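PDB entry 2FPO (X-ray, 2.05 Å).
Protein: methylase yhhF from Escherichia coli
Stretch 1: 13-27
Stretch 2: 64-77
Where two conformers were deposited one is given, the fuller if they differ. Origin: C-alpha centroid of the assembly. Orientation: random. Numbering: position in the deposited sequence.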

ATOM      1  N   GLN A  13       9.550  10.881  12.404  1.00 44.53           N
ATOM      2  CA  GLN A  13      10.132  11.187  11.095  1.00 44.42           C
ATOM      3  C   GLN A  13      10.003   9.971  10.175  1.00 44.36           C
ATOM      4  O   GLN A  13      10.174   8.822  10.612  1.00 44.54           O
ATOM      5  N   ILE A  14       9.698  10.244   8.904  1.00 43.51           N
ATOM      6  CA  ILE A  14       9.689   9.250   7.827  1.00 42.84           C
ATOM      7  C   ILE A  14      10.775   9.667   6.852  1.00 41.66           C
ATOM      8  O   ILE A  14      10.843  10.836   6.468  1.00 41.39           O
ATOM      9  N   ARG A  15      11.645   8.735   6.460  1.00 40.10           N
ATOM     10  CA  ARG A  15      12.606   9.066   5.410  1.00 38.52           C
ATOM     11  C   ARG A  15      12.213   8.356   4.116  1.00 37.57           C
ATOM     12  O   ARG A  15      11.935   7.165   4.128  1.00 38.16           O
ATOM     13  N   ILE A  16      12.135   9.121   3.025  1.00 36.79           N
ATOM     14  CA  ILE A  16      11.924   8.583   1.693  1.00 35.82           C
ATOM     15  C   ILE A  16      13.286   8.098   1.154  1.00 35.47           C
ATOM     16  O   ILE A  16      14.232   8.873   0.995  1.00 34.87           O
ATOM     17  N   ILE A  17      13.385   6.799   0.909  1.00 34.91           N
ATOM     18  CA  ILE A  17      14.695   6.234   0.616  1.00 35.33           C
ATOM     19  C   ILE A  17      15.039   6.167  -0.867  1.00 34.28           C
ATOM     20  O   ILE A  17      16.188   5.893  -1.206  1.00 33.54           O
ATOM     21  N   GLY A  18      14.057   6.422  -1.737  1.00 32.75           N
ATOM     22  CA  GLY A  18      14.282   6.372  -3.176  1.00 31.71           C
ATOM     23  C   GLY A  18      13.521   7.389  -4.001  1.00 31.41           C
ATOM     24  O   GLY A  18      12.625   8.072  -3.500  1.00 31.39           O
ATOM     25  N   GLY A  19      13.876   7.463  -5.280  1.00 31.39           N
ATOM     26  CA  GLY A  19      13.210   8.306  -6.276  1.00 32.00           C
ATOM     27  C   GLY A  19      13.473   9.807  -6.197  1.00 32.68           C
ATOM     28  O   GLY A  19      14.511  10.256  -5.716  1.00 32.91           O
ATOM     29  N   GLN A  20      12.515  10.593  -6.658  1.00 32.38           N
ATOM     30  CA  GLN A  20      12.722  12.034  -6.757  1.00 33.05           C
ATOM     31  C   GLN A  20      12.881  12.741  -5.409  1.00 32.55           C
ATOM     32  O   GLN A  20      13.537  13.769  -5.351  1.00 32.10           O
ATOM     33  N   TRP A  21      12.313  12.184  -4.333  1.00 32.25           N
ATOM     34  CA  TRP A  21      12.473  12.783  -3.001  1.00 32.09           C
ATOM     35  C   TRP A  21      13.379  11.975  -2.108  1.00 31.61           C
ATOM     36  O   TRP A  21      13.264  12.013  -0.886  1.00 30.76           O
ATOM     37  N   ARG A  22      14.288  11.244  -2.736  1.00 31.90           N
ATOM     38  CA  ARG A  22      15.193  10.349  -2.025  1.00 31.95           C
ATOM     39  C   ARG A  22      15.945  11.193  -1.028  1.00 31.69           C
ATOM     40  O   ARG A  22      16.473  12.253  -1.385  1.00 31.29           O
ATOM     41  N   GLY A  23      15.949  10.751   0.222  1.00 32.10           N
ATOM     42  CA  GLY A  23      16.634  11.484   1.280  1.00 33.54           C
ATOM     43  C   GLY A  23      15.800  12.597   1.916  1.00 34.74           C
ATOM     44  O   GLY A  23      16.245  13.211   2.883  1.00 34.93           O
ATOM     45  N   ARG A  24      14.609  12.875   1.381  1.00 35.11           N
ATOM     46  CA  ARG A  24      13.747  13.905   1.987  1.00 36.83           C
ATOM     47  C   ARG A  24      13.119  13.336   3.258  1.00 37.09           C
ATOM     48  O   ARG A  24      12.663  12.201   3.258  1.00 36.71           O
ATOM     49  N   LYS A  25      13.102  14.139   4.322  1.00 37.90           N
ATOM     50  CA  LYS A  25      12.599  13.748   5.646  0.50 38.13           C
ATOM     51  C   LYS A  25      11.252  14.449   5.927  1.00 38.70           C
ATOM     52  O   LYS A  25      11.144  15.658   5.675  1.00 38.46           O
ATOM     53  N   LEU A  26      10.268  13.710   6.463  1.00 39.38           N
ATOM     54  CA  LEU A  26       8.893  14.214   6.714  1.00 40.94           C
ATOM     55  C   LEU A  26       8.353  13.855   8.110  1.00 41.91           C
ATOM     56  O   LEU A  26       8.579  12.751   8.587  1.00 41.50           O
ATOM     57  N   PRO A  27       7.618  14.786   8.765  1.00 43.59           N
ATOM     58  CA  PRO A  27       7.089  14.542  10.120  1.00 44.90           C
ATOM     59  C   PRO A  27       5.845  13.646  10.124  1.00 46.52           C
ATOM     60  O   PRO A  27       4.935  13.864   9.332  1.00 46.53           O
ATOM     61  N   GLY A  64      -1.511   4.950   6.885  1.00 30.27           N
ATOM     62  CA  GLY A  64      -0.784   5.312   8.132  1.00 32.07           C
ATOM     63  C   GLY A  64       0.146   6.513   7.955  1.00 33.33           C
ATOM     64  O   GLY A  64      -0.289   7.632   7.598  1.00 34.00           O
ATOM     65  N   SER A  65       1.433   6.272   8.150  1.00 34.01           N
ATOM     66  CA  SER A  65       2.478   7.303   7.959  1.00 35.85           C
ATOM     67  C   SER A  65       2.642   7.741   6.479  1.00 35.31           C
ATOM     68  O   SER A  65       3.222   8.787   6.188  1.00 35.76           O
ATOM     69  N   GLY A  66       2.097   6.954   5.558  1.00 34.84           N
ATOM     70  CA  GLY A  66       2.265   7.188   4.149  1.00 34.68           C
ATOM     71  C   GLY A  66       3.601   6.663   3.633  1.00 35.48           C
ATOM     72  O   GLY A  66       3.929   6.880   2.463  1.00 35.89           O
ATOM     73  N   ALA A  67       4.387   5.988   4.478  1.00 34.94           N
ATOM     74  CA  ALA A  67       5.680   5.442   4.028  1.00 34.81           C
ATOM     75  C   ALA A  67       5.571   4.759   2.647  1.00 34.42           C
ATOM     76  O   ALA A  67       6.342   5.073   1.731  1.00 34.86           O
ATOM     77  N   LEU A  68       4.585   3.879   2.477  1.00 33.48           N
ATOM     78  CA  LEU A  68       4.445   3.146   1.224  1.00 33.35           C
ATOM     79  C   LEU A  68       3.969   4.010   0.062  1.00 32.63           C
ATOM     80  O   LEU A  68       4.592   4.024  -0.995  1.00 31.36           O
ATOM     81  N   GLY A  69       2.860   4.724   0.254  1.00 32.76           N
ATOM     82  CA  GLY A  69       2.332   5.600  -0.800  1.00 32.52           C
ATOM     83  C   GLY A  69       3.305   6.693  -1.238  1.00 31.27           C
ATOM     84  O   GLY A  69       3.431   6.980  -2.424  1.00 30.44           O
ATOM     85  N   LEU A  70       3.996   7.288  -0.269  1.00 31.56           N
ATOM     86  CA  LEU A  70       4.974   8.347  -0.523  1.00 31.49           C
ATOM     87  C   LEU A  70       6.228   7.892  -1.262  1.00 30.52           C
ATOM     88  O   LEU A  70       6.734   8.557  -2.173  1.00 30.45           O
ATOM     89  N   GLU A  71       6.735   6.748  -0.864  1.00 29.63           N
ATOM     90  CA  GLU A  71       7.821   6.109  -1.595  1.00 29.18           C
ATOM     91  C   GLU A  71       7.367   5.773  -3.037  1.00 28.46           C
ATOM     92  O   GLU A  71       8.134   5.965  -3.986  1.00 27.55           O
ATOM     93  N   ALA A  72       6.113   5.308  -3.206  1.00 27.61           N
ATOM     94  CA  ALA A  72       5.567   5.040  -4.550  1.00 27.55           C
ATOM     95  C   ALA A  72       5.540   6.297  -5.411  1.00 28.02           C
ATOM     96  O   ALA A  72       6.035   6.281  -6.530  1.00 28.69           O
ATOM     97  N   LEU A  73       5.037   7.410  -4.876  1.00 27.82           N
ATOM     98  CA  LEU A  73       5.024   8.661  -5.606  1.00 27.42           C
ATOM     99  C   LEU A  73       6.418   9.174  -5.953  1.00 27.82           C
ATOM    100  O   LEU A  73       6.636   9.745  -7.025  1.00 26.94           O
ATOM    101  N   SER A  74       7.347   8.990  -5.029  1.00 27.63           N
ATOM    102  CA  SER A  74       8.709   9.423  -5.250  1.00 28.53           C
ATOM    103  C   SER A  74       9.298   8.737  -6.497  1.00 29.03           C
ATOM    104  O   SER A  74       9.967   9.379  -7.318  1.00 29.37           O
ATOM    105  N   ARG A  75       8.990   7.450  -6.639  1.00 29.15           N
ATOM    106  CA  ARG A  75       9.540   6.603  -7.666  1.00 29.78           C
ATOM    107  C   ARG A  75       8.677   6.635  -8.935  1.00 30.15           C
ATOM    108  O   ARG A  75       8.694   5.699  -9.759  1.00 28.67           O
ATOM    109  N   TYR A  76       7.930   7.738  -9.060  1.00 30.61           N
ATOM    110  CA  TYR A  76       7.219   8.129 -10.272  1.00 30.89           C
ATOM    111  C   TYR A  76       5.996   7.271 -10.595  1.00 30.64           C
ATOM    112  O   TYR A  76       5.625   7.129 -11.764  1.00 30.57           O
ATOM    113  N   ALA A  77       5.348   6.722  -9.559  1.00 30.25           N
ATOM    114  CA  ALA A  77       3.960   6.300  -9.687  1.00 30.00           C
ATOM    115  C   ALA A  77       3.206   7.436 -10.374  1.00 29.23           C
ATOM    116  O   ALA A  77       3.464   8.594 -10.092  1.00 28.78           O
TER

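What fills the space between the strand pair and the start of the helix? Stretch 1 doubles back on itself, with Ile-14 and Leu-26 paired through their backbones, and both side chains point toward stretch 2. Ile-14, with chi1 and chi2 both m, lays its CG1 3.9 Å from CB of Ser-65, just ahead of the helix. Leu-70 (m, t) is the matching bump from the helix: its CD1 meets CD1 of Leu-26 (m, t) at 3.8 Å, and its CB lies 4.2 Å from CD1 of Ile-16. The CA-to-CB bond of Ile-16 (m, t) points sideways, yet its CG2 still reaches to 3.5 Å from OG of Ser-74, so this one side chain touches successive turns of the helix.

How does a buried carboxylate find partners here? The CA-to-CB bond of Glu-71 points sideways to the loop of stretch 1, but its t, p rotamer brings the end nearer, where backbone NH groups lie. N of Ile-17 donates to OE1 at 3.0 Å with good geometry, while N of Gly-18 makes a weak, bent bond to OE2 at 2.8 Å. Arg-75 balances the charge: its CB points away, but the extended chain (m, t, t) returns the guanidinium, and NE forms a salt bridge to OE2 at 2.8 Å. CD1 of Ile-17 (p, t) sits at the guanidinium edge, 3.8 Å from NH2.

Why can the loop come so close to the end of the helix? Two glycines leave the hollow open. CA of Gly-18 lies over one face of the Arg-75 guanidinium, 3.7 Å from NH2; a CB there would clash with that nitrogen. At Gly-19 a CB would run into O of Ser-74 and N of Arg-75, and its positive phi also favours glycine. Ser-74 (t) occupies the space beside them, its OG donating to O of Gly-18 at a very short 2.5 Å and accepting from N of Trp-21 at 2.9 Å. Its carbonyl O receives N of Gln-20 at 2.9 Å, almost in line.

What closes the far end of the contact? Gln-20, with chi1 p and chi2 t, extends along the helix end so that NE2 donates to O of Leu-73 at 3.2 Å; its CB lies 3.3 Å from OH of Tyr-76, whose m rotamer brings the phenol nearer. The indole of Trp-21 (chi1 m) also swings inward, bringing CE3 to 3.5 Å from CB of Ser-74. Its edge meets Leu-73 (m, t), with CZ3 3.7 Å from the leucine CB.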

ATOM      1  CB  GLN A  13      11.615  11.548  11.215  1.00 44.69           C
ATOM      2  CG  GLN A  13      11.964  12.736  12.120  1.00 46.01           C
ATOM      3  CD  GLN A  13      12.483  13.945  11.345  1.00 46.86           C
ATOM      4  OE1 GLN A  13      11.814  14.975  11.250  1.00 47.83           O
ATOM      5  NE2 GLN A  13      13.677  13.820  10.790  1.00 46.17           N
ATOM      6  CB  ILE A  14       8.291   9.206   7.110  1.00 42.98           C
ATOM      7  CG1 ILE A  14       7.279   8.421   7.938  1.00 43.25           C
ATOM      8  CG2 ILE A  14       8.363   8.579   5.712  1.00 45.39           C
ATOM      9  CD1 ILE A  14       7.790   7.149   8.579  1.00 42.97           C
ATOM     10  CB  ARG A  15      14.058   8.769   5.825  1.00 38.26           C
ATOM     11  CG  ARG A  15      15.081   9.565   4.995  1.00 38.20           C
ATOM     12  CD  ARG A  15      16.548   9.133   5.234  1.00 37.23           C
ATOM     13  NE  ARG A  15      16.665   7.677   5.333  1.00 34.86           N
ATOM     14  CZ  ARG A  15      17.791   6.982   5.204  1.00 31.95           C
ATOM     15  NH1 ARG A  15      18.949   7.592   4.945  1.00 29.87           N
ATOM     16  NH2 ARG A  15      17.749   5.658   5.327  1.00 29.29           N
ATOM     17  CB  ILE A  16      11.247   9.593   0.754  1.00 35.97           C
ATOM     18  CG1 ILE A  16       9.795   9.854   1.222  1.00 37.42           C
ATOM     19  CG2 ILE A  16      11.261   9.068  -0.687  1.00 34.88           C
ATOM     20  CD1 ILE A  16       9.069  10.951   0.486  1.00 37.67           C
ATOM     21  CB  ILE A  17      14.899   4.866   1.294  1.00 35.83           C
ATOM     22  CG1 ILE A  17      13.788   3.913   0.907  1.00 35.48           C
ATOM     23  CG2 ILE A  17      15.013   5.027   2.820  1.00 36.61           C
ATOM     24  CD1 ILE A  17      14.211   2.489   0.926  1.00 37.56           C
ATOM     25  CB  GLN A  20      11.622  12.688  -7.587  1.00 33.11           C
ATOM     26  CG  GLN A  20      10.245  12.621  -6.972  1.00 33.97           C
ATOM     27  CD  GLN A  20       9.192  13.095  -7.937  1.00 36.27           C
ATOM     28  OE1 GLN A  20       9.262  14.221  -8.456  1.00 35.70           O
ATOM     29  NE2 GLN A  20       8.204  12.240  -8.196  1.00 34.21           N
ATOM     30  CB  TRP A  21      11.120  13.020  -2.312  1.00 33.41           C
ATOM     31  CG  TRP A  21      10.155  13.782  -3.160  1.00 32.50           C
ATOM     32  CD1 TRP A  21      10.358  14.987  -3.757  1.00 35.06           C
ATOM     33  CD2 TRP A  21       8.838  13.365  -3.515  1.00 34.29           C
ATOM     34  NE1 TRP A  21       9.232  15.358  -4.462  1.00 36.02           N
ATOM     35  CE2 TRP A  21       8.283  14.375  -4.326  1.00 35.07           C
ATOM     36  CE3 TRP A  21       8.061  12.241  -3.211  1.00 33.79           C
ATOM     37  CZ2 TRP A  21       6.984  14.288  -4.848  1.00 35.05           C
ATOM     38  CZ3 TRP A  21       6.779  12.159  -3.721  1.00 35.15           C
ATOM     39  CH2 TRP A  21       6.255  13.171  -4.539  1.00 34.40           C
ATOM     40  CB  ARG A  22      16.157   9.698  -3.016  1.00 31.42           C
ATOM     41  CG  ARG A  22      17.400   9.152  -2.406  1.00 30.99           C
ATOM     42  CD  ARG A  22      18.238   8.440  -3.447  1.00 30.12           C
ATOM     43  NE  ARG A  22      19.002   9.373  -4.278  1.00 27.67           N
ATOM     44  CZ  ARG A  22      20.294   9.636  -4.123  1.00 28.93           C
ATOM     45  NH1 ARG A  22      20.903  10.496  -4.942  1.00 30.46           N
ATOM     46  NH2 ARG A  22      20.983   9.064  -3.145  1.00 25.99           N
ATOM     47  CB  ARG A  24      12.651  14.411   1.010  1.00 36.74           C
ATOM     48  CG  ARG A  24      13.186  15.237  -0.202  1.00 37.63           C
ATOM     49  CD  ARG A  24      13.543  16.675   0.170  1.00 37.51           C
ATOM     50  NE  ARG A  24      12.400  17.375   0.725  1.00 37.98           N
ATOM     51  CZ  ARG A  24      11.496  18.020  -0.010  1.00 39.00           C
ATOM     52  NH1 ARG A  24      11.632  18.068  -1.337  1.00 38.53           N
ATOM     53  NH2 ARG A  24      10.472  18.638   0.577  1.00 35.47           N
ATOM     54  CB  LYS A  25      13.632  14.148   6.714  0.50 38.14           C
ATOM     55  CG  LYS A  25      15.093  14.000   6.268  0.50 37.48           C
ATOM     56  CD  LYS A  25      16.082  14.256   7.400  0.50 37.54           C
ATOM     57  CE  LYS A  25      17.524  14.134   6.920  0.50 36.70           C
ATOM     58  NZ  LYS A  25      17.857  12.747   6.453  0.50 36.64           N
ATOM     59  CB  LEU A  26       7.912  13.675   5.649  1.00 40.58           C
ATOM     60  CG  LEU A  26       8.099  14.023   4.166  1.00 40.73           C
ATOM     61  CD1 LEU A  26       7.211  13.140   3.343  1.00 43.09           C
ATOM     62  CD2 LEU A  26       7.830  15.490   3.833  1.00 42.17           C
ATOM     63  CB  PRO A  27       6.712  15.939  10.590  1.00 44.50           C
ATOM     64  CG  PRO A  27       6.270  16.602   9.343  1.00 44.50           C
ATOM     65  CD  PRO A  27       7.242  16.127   8.285  1.00 43.58           C
ATOM     66  CB  SER A  65       3.805   6.783   8.529  1.00 35.64           C
ATOM     67  OG  SER A  65       4.107   5.536   7.920  1.00 38.92           O
ATOM     68  CB  ALA A  67       6.277   4.486   5.069  1.00 34.65           C
ATOM     69  CB  LEU A  68       3.563   1.904   1.394  1.00 33.33           C
ATOM     70  CG  LEU A  68       4.060   0.856   2.391  1.00 33.82           C
ATOM     71  CD1 LEU A  68       3.139  -0.357   2.395  1.00 33.23           C
ATOM     72  CD2 LEU A  68       5.517   0.444   2.060  1.00 36.38           C
ATOM     73  CB  LEU A  70       5.343   9.051   0.787  1.00 32.16           C
ATOM     74  CG  LEU A  70       4.189   9.887   1.361  1.00 32.03           C
ATOM     75  CD1 LEU A  70       4.557  10.427   2.736  1.00 32.73           C
ATOM     76  CD2 LEU A  70       3.854  11.017   0.412  1.00 32.99           C
ATOM     77  CB  GLU A  71       8.241   4.875  -0.786  1.00 29.63           C
ATOM     78  CG  GLU A  71       9.491   4.187  -1.181  1.00 30.88           C
ATOM     79  CD  GLU A  71      10.728   4.914  -0.751  1.00 32.59           C
ATOM     80  OE1 GLU A  71      10.836   5.347   0.433  1.00 29.63           O
ATOM     81  OE2 GLU A  71      11.592   5.047  -1.632  1.00 31.44           O
ATOM     82  CB  ALA A  72       4.154   4.336  -4.494  1.00 27.93           C
ATOM     83  CB  LEU A  73       4.254   9.733  -4.824  1.00 27.38           C
ATOM     84  CG  LEU A  73       2.764   9.404  -4.741  1.00 28.65           C
ATOM     85  CD1 LEU A  73       2.171  10.073  -3.478  1.00 28.37           C
ATOM     86  CD2 LEU A  73       1.970   9.765  -6.034  1.00 25.64           C
ATOM     87  CB  SER A  74       9.554   9.124  -4.015  1.00 27.69           C
ATOM     88  OG  SER A  74      10.844   9.695  -4.151  1.00 29.92           O
ATOM     89  CB  ARG A  75       9.712   5.203  -7.102  1.00 29.59           C
ATOM     90  CG  ARG A  75      10.648   5.159  -5.891  1.00 30.14           C
ATOM     91  CD  ARG A  75      10.651   3.758  -5.288  1.00 30.14           C
ATOM     92  NE  ARG A  75      11.453   3.633  -4.058  1.00 29.13           N
ATOM     93  CZ  ARG A  75      12.555   2.904  -3.927  1.00 29.10           C
ATOM     94  NH1 ARG A  75      13.053   2.224  -4.961  1.00 29.37           N
ATOM     95  NH2 ARG A  75      13.173   2.840  -2.747  1.00 28.81           N
ATOM     96  CB  TYR A  76       8.181   8.223 -11.476  1.00 32.19           C
ATOM     97  CG  TYR A  76       9.349   9.169 -11.248  1.00 33.61           C
ATOM     98  CD1 TYR A  76       9.201  10.546 -11.405  1.00 33.06           C
ATOM     99  CD2 TYR A  76      10.606   8.676 -10.866  1.00 35.70           C
ATOM    100  CE1 TYR A  76      10.282  11.420 -11.205  1.00 35.86           C
ATOM    101  CE2 TYR A  76      11.690   9.537 -10.647  1.00 35.74           C
ATOM    102  CZ  TYR A  76      11.519  10.902 -10.817  1.00 34.89           C
ATOM    103  OH  TYR A  76      12.592  11.741 -10.608  1.00 37.66           O
ATOM    104  CB  ALA A  77       3.340   6.018  -8.301  1.00 29.91           C
TER